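Local coordinates for peptidase M16 inactive domain family protein (Pseudomonas fluorescens, PDB 3GWB) that is of unproven activity but belongs to the M16 metallopeptidase family, whose members generally hydrolyse peptides, and may be one of its catalytically inactive relatives, at residues L38-A43 and G195-A200; F42-S47 and D93-S98. One frame throughout, in Å; residues are numbered along the deposited sequence.

In the fold
Strand 35-42 takes part in both interactions. Along the chain from the N terminus, it is followed by the loop that carries 42-47. Interaction 2 brings that loop and the strand end against 93-98, closing a loop of 45 intervening residues. Interaction 1 closes a much longer one, with 151 residues between 38-43 and 195-200. The shorter loop nests inside the longer. The two contacts share Phe42 and Ala43, and their centres lie about 9 Å apart. Strand 35-42 thus sits in the sheet between strands 95-102 and 197-203, antiparallel to both. A probable hydrogen bond, Leu40 N to Ala97 O at 2.9 Å, also joins the two contacts.

Interaction 1: residues L38-A43 and G195-A200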
loop_
_atom_site.group_PDB
_atom_site.type_symbol
_atom_site.label_atom_id
_atom_site.label_comp_id
_atom_site.label_asym_id
_atom_site.label_seq_id
_atom_site.Cartn_x
_atom_site.Cartn_y
_atom_site.Cartn_z
ATOM N N LEU A 38 -20.602 -3.071 2.439
ATOM C CA LEU A 38 -21.457 -2.193 1.649
ATOM C C LEU A 38 -20.528 -1.499 0.660
ATOM O O LEU A 38 -19.512 -0.922 1.049
ATOM C CB LEU A 38 -22.142 -1.155 2.544
ATOM C CG LEU A 38 -22.899 -0.006 1.870
ATOM C CD1 LEU A 38 -24.021 -0.558 1.004
ATOM C CD2 LEU A 38 -23.464 0.930 2.943
ATOM N N ARG A 39 -20.871 -1.557 -0.619
ATOM C CA ARG A 39 -20.043 -0.938 -1.638
ATOM C C ARG A 39 -20.922 -0.116 -2.568
ATOM O O ARG A 39 -21.968 -0.581 -3.025
ATOM C CB ARG A 39 -19.296 -2.028 -2.414
ATOM C CG ARG A 39 -18.221 -1.545 -3.382
ATOM C CD ARG A 39 -17.541 -2.752 -4.026
ATOM N NE ARG A 39 -16.532 -2.400 -5.027
ATOM C CZ ARG A 39 -15.310 -1.960 -4.746
ATOM N NH1 ARG A 39 -14.925 -1.808 -3.485
ATOM N NH2 ARG A 39 -14.465 -1.681 -5.733
ATOM N N LEU A 40 -20.505 1.119 -2.813
ATOM C CA LEU A 40 -21.232 2.029 -3.693
ATOM C C LEU A 40 -20.364 2.297 -4.907
ATOM O O LEU A 40 -19.216 2.724 -4.788
ATOM C CB LEU A 40 -21.538 3.349 -2.977
ATOM C CG LEU A 40 -22.767 3.448 -2.063
ATOM C CD1 LEU A 40 -22.859 2.247 -1.135
ATOM C CD2 LEU A 40 -22.685 4.747 -1.269
ATOM N N ILE A 41 -20.912 2.026 -6.082
ATOM C CA ILE A 41 -20.181 2.248 -7.313
ATOM C C ILE A 41 -20.889 3.345 -8.090
ATOM O O ILE A 41 -22.041 3.176 -8.480
ATOM C CB ILE A 41 -20.133 0.964 -8.189
ATOM C CG1 ILE A 41 -19.477 -0.194 -7.426
ATOM C CG2 ILE A 41 -19.313 1.234 -9.430
ATOM C CD1 ILE A 41 -20.288 -0.708 -6.246
ATOM N N PHE A 42 -20.209 4.470 -8.294
ATOM C CA PHE A 42 -20.771 5.601 -9.029
ATOM C C PHE A 42 -20.107 5.708 -10.392
ATOM O O PHE A 42 -18.933 5.378 -10.539
ATOM C CB PHE A 42 -20.498 6.936 -8.306
ATOM C CG PHE A 42 -21.067 7.020 -6.917
ATOM C CD1 PHE A 42 -22.262 7.670 -6.690
ATOM C CD2 PHE A 42 -20.383 6.463 -5.833
ATOM C CE1 PHE A 42 -22.779 7.777 -5.407
ATOM C CE2 PHE A 42 -20.896 6.565 -4.541
ATOM C CZ PHE A 42 -22.096 7.222 -4.329
ATOM N N ALA A 43 -20.862 6.161 -11.387
ATOM C CA ALA A 43 -20.298 6.397 -12.712
ATOM C C ALA A 43 -19.683 7.791 -12.559
ATOM O O ALA A 43 -20.160 8.772 -13.148
ATOM C CB ALA A 43 -21.396 6.413 -13.762
ATOM N N GLY A 195 -29.327 8.353 -8.644
ATOM C CA GLY A 195 -29.638 7.645 -9.873
ATOM C C GLY A 195 -28.399 7.178 -10.619
ATOM O O GLY A 195 -28.499 6.398 -11.567
ATOM N N ASN A 196 -27.229 7.639 -10.181
ATOM C CA ASN A 196 -25.957 7.300 -10.824
ATOM C C ASN A 196 -25.115 6.311 -10.017
ATOM O O ASN A 196 -23.922 6.142 -10.281
ATOM C CB ASN A 196 -25.150 8.592 -11.042
ATOM C CG ASN A 196 -24.055 8.437 -12.077
ATOM O OD1 ASN A 196 -24.300 7.955 -13.180
ATOM N ND2 ASN A 196 -22.840 8.868 -11.732
ATOM N N VAL A 197 -25.728 5.654 -9.039
ATOM C CA VAL A 197 -24.980 4.720 -8.206
ATOM C C VAL A 197 -25.521 3.294 -8.160
ATOM O O VAL A 197 -26.713 3.048 -8.369
ATOM C CB VAL A 197 -24.902 5.236 -6.747
ATOM C CG1 VAL A 197 -26.248 5.015 -6.051
ATOM C CG2 VAL A 197 -23.759 4.527 -5.990
ATOM N N VAL A 198 -24.618 2.357 -7.895
ATOM C CA VAL A 198 -24.968 0.953 -7.740
ATOM C C VAL A 198 -24.684 0.645 -6.276
ATOM O O VAL A 198 -23.603 0.946 -5.788
ATOM C CB VAL A 198 -24.085 0.024 -8.598
ATOM C CG1 VAL A 198 -24.368 -1.438 -8.232
ATOM C CG2 VAL A 198 -24.371 0.257 -10.077
ATOM N N ILE A 199 -25.646 0.050 -5.583
ATOM C CA ILE A 199 -25.485 -0.276 -4.168
ATOM C C ILE A 199 -25.357 -1.784 -4.001
ATOM O O ILE A 199 -26.308 -2.518 -4.243
ATOM C CB ILE A 199 -26.700 0.227 -3.354
ATOM C CG1 ILE A 199 -26.790 1.749 -3.456
ATOM C CG2 ILE A 199 -26.585 -0.197 -1.900
ATOM C CD1 ILE A 199 -28.093 2.304 -2.927
ATOM N N ALA A 200 -24.176 -2.241 -3.592
ATOM C CA ALA A 200 -23.925 -3.667 -3.407
ATOM C C ALA A 200 -23.746 -3.966 -1.926
ATOM O O ALA A 200 -23.012 -3.271 -1.234
ATOM C CB ALA A 200 -22.675 -4.077 -4.188
#
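Val197 lays its CG2 methyl over the centre of the Phe42 ring, in a CH-pi contact. CG2 stands 3.4 Å from the ring centroid, almost on the ring normal. The two side chains lie alongside each other and point the same way. The same methyl also packs on Leu40 CB, 3.9 Å away. The Phe42 ring meets Tyr192, and its side chain touches Val119 of helix 105-120 as well. An alanine in place of Phe42 would probably leave the Val197 methyl without its aromatic partner and open a gap beside Tyr192 and Val119. Farther along this face, Leu38 CD1 touches Ile199 CG2 at 3.9 Å, side by side.

The backbones are neighbouring antiparallel strands of the mixed sheet, in an alpha+beta fold of the M16 family. Their axes run at 163°. Arg39 with Ala200 and Ile41 with Val198 are hydrogen-bonded pairs. Leu40 with Ile199 and Phe42 with Val197 are non-hydrogen-bonded pairs. Helices 105-120 and 207-220 pack on the face with Leu40 and Ile199. Helix 365-377 packs on the other, against Arg39, Ile41 and Ala200. On that second face Ile41 CB meets Val198 CB at 4.1 Å.

Beyond Phe42, Ala43 is held by two bonds to Asn196. Ala43 N donates to Asn196 O at 3.3 Å. Asn196 ND2 donates to Ala43 O at 3.0 Å, with that oxygen in the plane of the amide. The donor stands above the Ala43 carbonyl plane, 64° out of it. ND2 also bonds Ala191 O, and OD1 accepts from Leu227 N, so three hydrogen bonds fix the rotation of the amide. Ala43 CB rests 3.3 Å from Asn196 OD1.

Interaction 2: residues F42-S47 and D93-S98; sequences FAAGSS and DMAVAS
The Phe42 ring meets 93-98 at its edge. Ala95 O lies in the ring plane, with CD2 of Phe42 3.7 Å from it. Ala97 CB is also near that plane, a looser neighbour 4.5 Å from Phe42 CE2. Neither face of the ring is touched by 93-98. One face carries Val197, and the ring also meets that of Tyr192, the planes at about 35°. Phe42 CG is anti to the carbonyl carbon (chi1 -60°) and so lies beside the backbone N, whose N-H bonds Ala95 O. The Asp93 side chain leaves its backbone away from 42-47; OD2 of its carboxylate is bound by Gln307 N and Tyr378 OH.

Phe42 and Ala95 form an antiparallel hydrogen-bonded pair. Phe42 N donates to Ala95 O almost straight, at 173°. In return Ala95 N donates to Phe42 O at 3.0 Å. Phe42 O also receives a CA-H contact from Met94, a selenomethionine, whose CB lies close by. The Met94 side chain also touches Ile41, Phe377 and Tyr378.

Beyond the pair the loop turns but stays close. Ala44 CB packs on Ala95 CB at 3.8 Å. At Gly45 a CB would point into the backbone of 93-98 and run into Met94 N. A water bridges the two segments here. It accepts from Gly45 N at 3.1 Å and donates to Ser47 OG at 2.9 Å. It gives a weak bond to Asp93 O. Ser47 OG is also bonded to Lys92 O.

Ala43 is the centre of an inverse gamma turn, with a weak bond from Ala44 N to Phe42 O. This turn takes the chain out of strand 35-42 where its pairing with strand 95-102 ends, at the end of two neighbouring inner strands of the mixed sheet of an M16-family alpha+beta fold.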
loop_
_atom_site.group_PDB
_atom_site.type_symbol
_atom_site.label_atom_id
_atom_site.label_comp_id
_atom_site.label_asym_id
_atom_site.label_seq_id
_atom_site.Cartn_x
_atom_site.Cartn_y
_atom_site.Cartn_z
ATOM N N PHE A 42 -20.209 4.470 -8.294
ATOM C CA PHE A 42 -20.771 5.601 -9.029
ATOM C C PHE A 42 -20.107 5.708 -10.392
ATOM O O PHE A 42 -18.933 5.378 -10.539
ATOM C CB PHE A 42 -20.498 6.936 -8.306
ATOM C CG PHE A 42 -21.067 7.020 -6.917
ATOM C CD1 PHE A 42 -22.262 7.670 -6.690
ATOM C CD2 PHE A 42 -20.383 6.463 -5.833
ATOM C CE1 PHE A 42 -22.779 7.777 -5.407
ATOM C CE2 PHE A 42 -20.896 6.565 -4.541
ATOM C CZ PHE A 42 -22.096 7.222 -4.329
ATOM N N ALA A 43 -20.862 6.161 -11.387
ATOM C CA ALA A 43 -20.298 6.397 -12.712
ATOM C C ALA A 43 -19.683 7.791 -12.559
ATOM O O ALA A 43 -20.160 8.772 -13.148
ATOM C CB ALA A 43 -21.396 6.413 -13.762
ATOM N N ALA A 44 -18.636 7.869 -11.738
ATOM C CA ALA A 44 -17.945 9.124 -11.443
ATOM C C ALA A 44 -16.421 9.020 -11.557
ATOM O O ALA A 44 -15.687 9.560 -10.724
ATOM C CB ALA A 44 -18.318 9.593 -10.038
ATOM N N GLY A 45 -15.947 8.320 -12.582
ATOM C CA GLY A 45 -14.514 8.187 -12.785
ATOM C C GLY A 45 -13.983 9.338 -13.614
ATOM O O GLY A 45 -14.723 10.255 -13.953
ATOM N N SER A 46 -12.700 9.284 -13.957
ATOM C CA SER A 46 -12.069 10.343 -14.726
ATOM C C SER A 46 -12.694 10.566 -16.101
ATOM O O SER A 46 -12.552 11.645 -16.689
ATOM C CB SER A 46 -10.566 10.072 -14.863
ATOM O OG SER A 46 -10.314 8.839 -15.513
ATOM N N SER A 47 -13.402 9.562 -16.607
ATOM C CA SER A 47 -14.046 9.683 -17.911
ATOM C C SER A 47 -15.127 10.768 -17.873
ATOM O O SER A 47 -15.615 11.210 -18.914
ATOM C CB SER A 47 -14.657 8.337 -18.342
ATOM O OG SER A 47 -15.712 7.924 -17.484
ATOM N N ASP A 93 -13.687 4.663 -15.358
ATOM C CA ASP A 93 -15.132 4.726 -15.534
ATOM C C ASP A 93 -15.973 4.627 -14.266
ATOM O O ASP A 93 -17.191 4.742 -14.325
ATOM C CB ASP A 93 -15.596 3.696 -16.590
ATOM C CG ASP A 93 -15.201 2.274 -16.252
ATOM O OD1 ASP A 93 -14.406 2.077 -15.310
ATOM O OD2 ASP A 93 -15.684 1.345 -16.943
HETATM N N MSE A 94 -15.339 4.436 -13.115
HETATM C CA MSE A 94 -16.089 4.365 -11.867
HETATM C C MSE A 94 -15.340 4.994 -10.697
HETATM O O MSE A 94 -14.138 5.253 -10.773
HETATM C CB MSE A 94 -16.457 2.910 -11.518
HETATM C CG MSE A 94 -15.285 1.928 -11.419
HETATM SE SE MSE A 94 -15.724 0.329 -10.646
HETATM C CE MSE A 94 -16.671 -0.452 -11.939
ATOM N N ALA A 95 -16.083 5.264 -9.632
ATOM C CA ALA A 95 -15.548 5.825 -8.397
ATOM C C ALA A 95 -16.278 5.041 -7.317
ATOM O O ALA A 95 -17.470 4.750 -7.452
ATOM C CB ALA A 95 -15.867 7.314 -8.288
ATOM N N VAL A 96 -15.573 4.700 -6.247
ATOM C CA VAL A 96 -16.190 3.906 -5.200
ATOM C C VAL A 96 -16.045 4.464 -3.795
ATOM O O VAL A 96 -15.136 5.242 -3.496
ATOM C CB VAL A 96 -15.610 2.467 -5.202
ATOM C CG1 VAL A 96 -15.605 1.905 -6.629
ATOM C CG2 VAL A 96 -14.196 2.469 -4.645
ATOM N N ALA A 97 -16.989 4.066 -2.952
ATOM C CA ALA A 97 -17.010 4.418 -1.547
ATOM C C ALA A 97 -17.503 3.118 -0.922
ATOM O O ALA A 97 -18.526 2.561 -1.348
ATOM C CB ALA A 97 -17.970 5.546 -1.282
ATOM N N SER A 98 -16.771 2.623 0.069
ATOM C CA SER A 98 -17.129 1.364 0.705
ATOM C C SER A 98 -17.054 1.405 2.222
ATOM O O SER A 98 -16.351 2.231 2.808
ATOM C CB SER A 98 -16.224 0.236 0.192
ATOM O OG SER A 98 -14.858 0.466 0.510
HETATM O O HOH W 1 -17.386 7.266 -15.159
#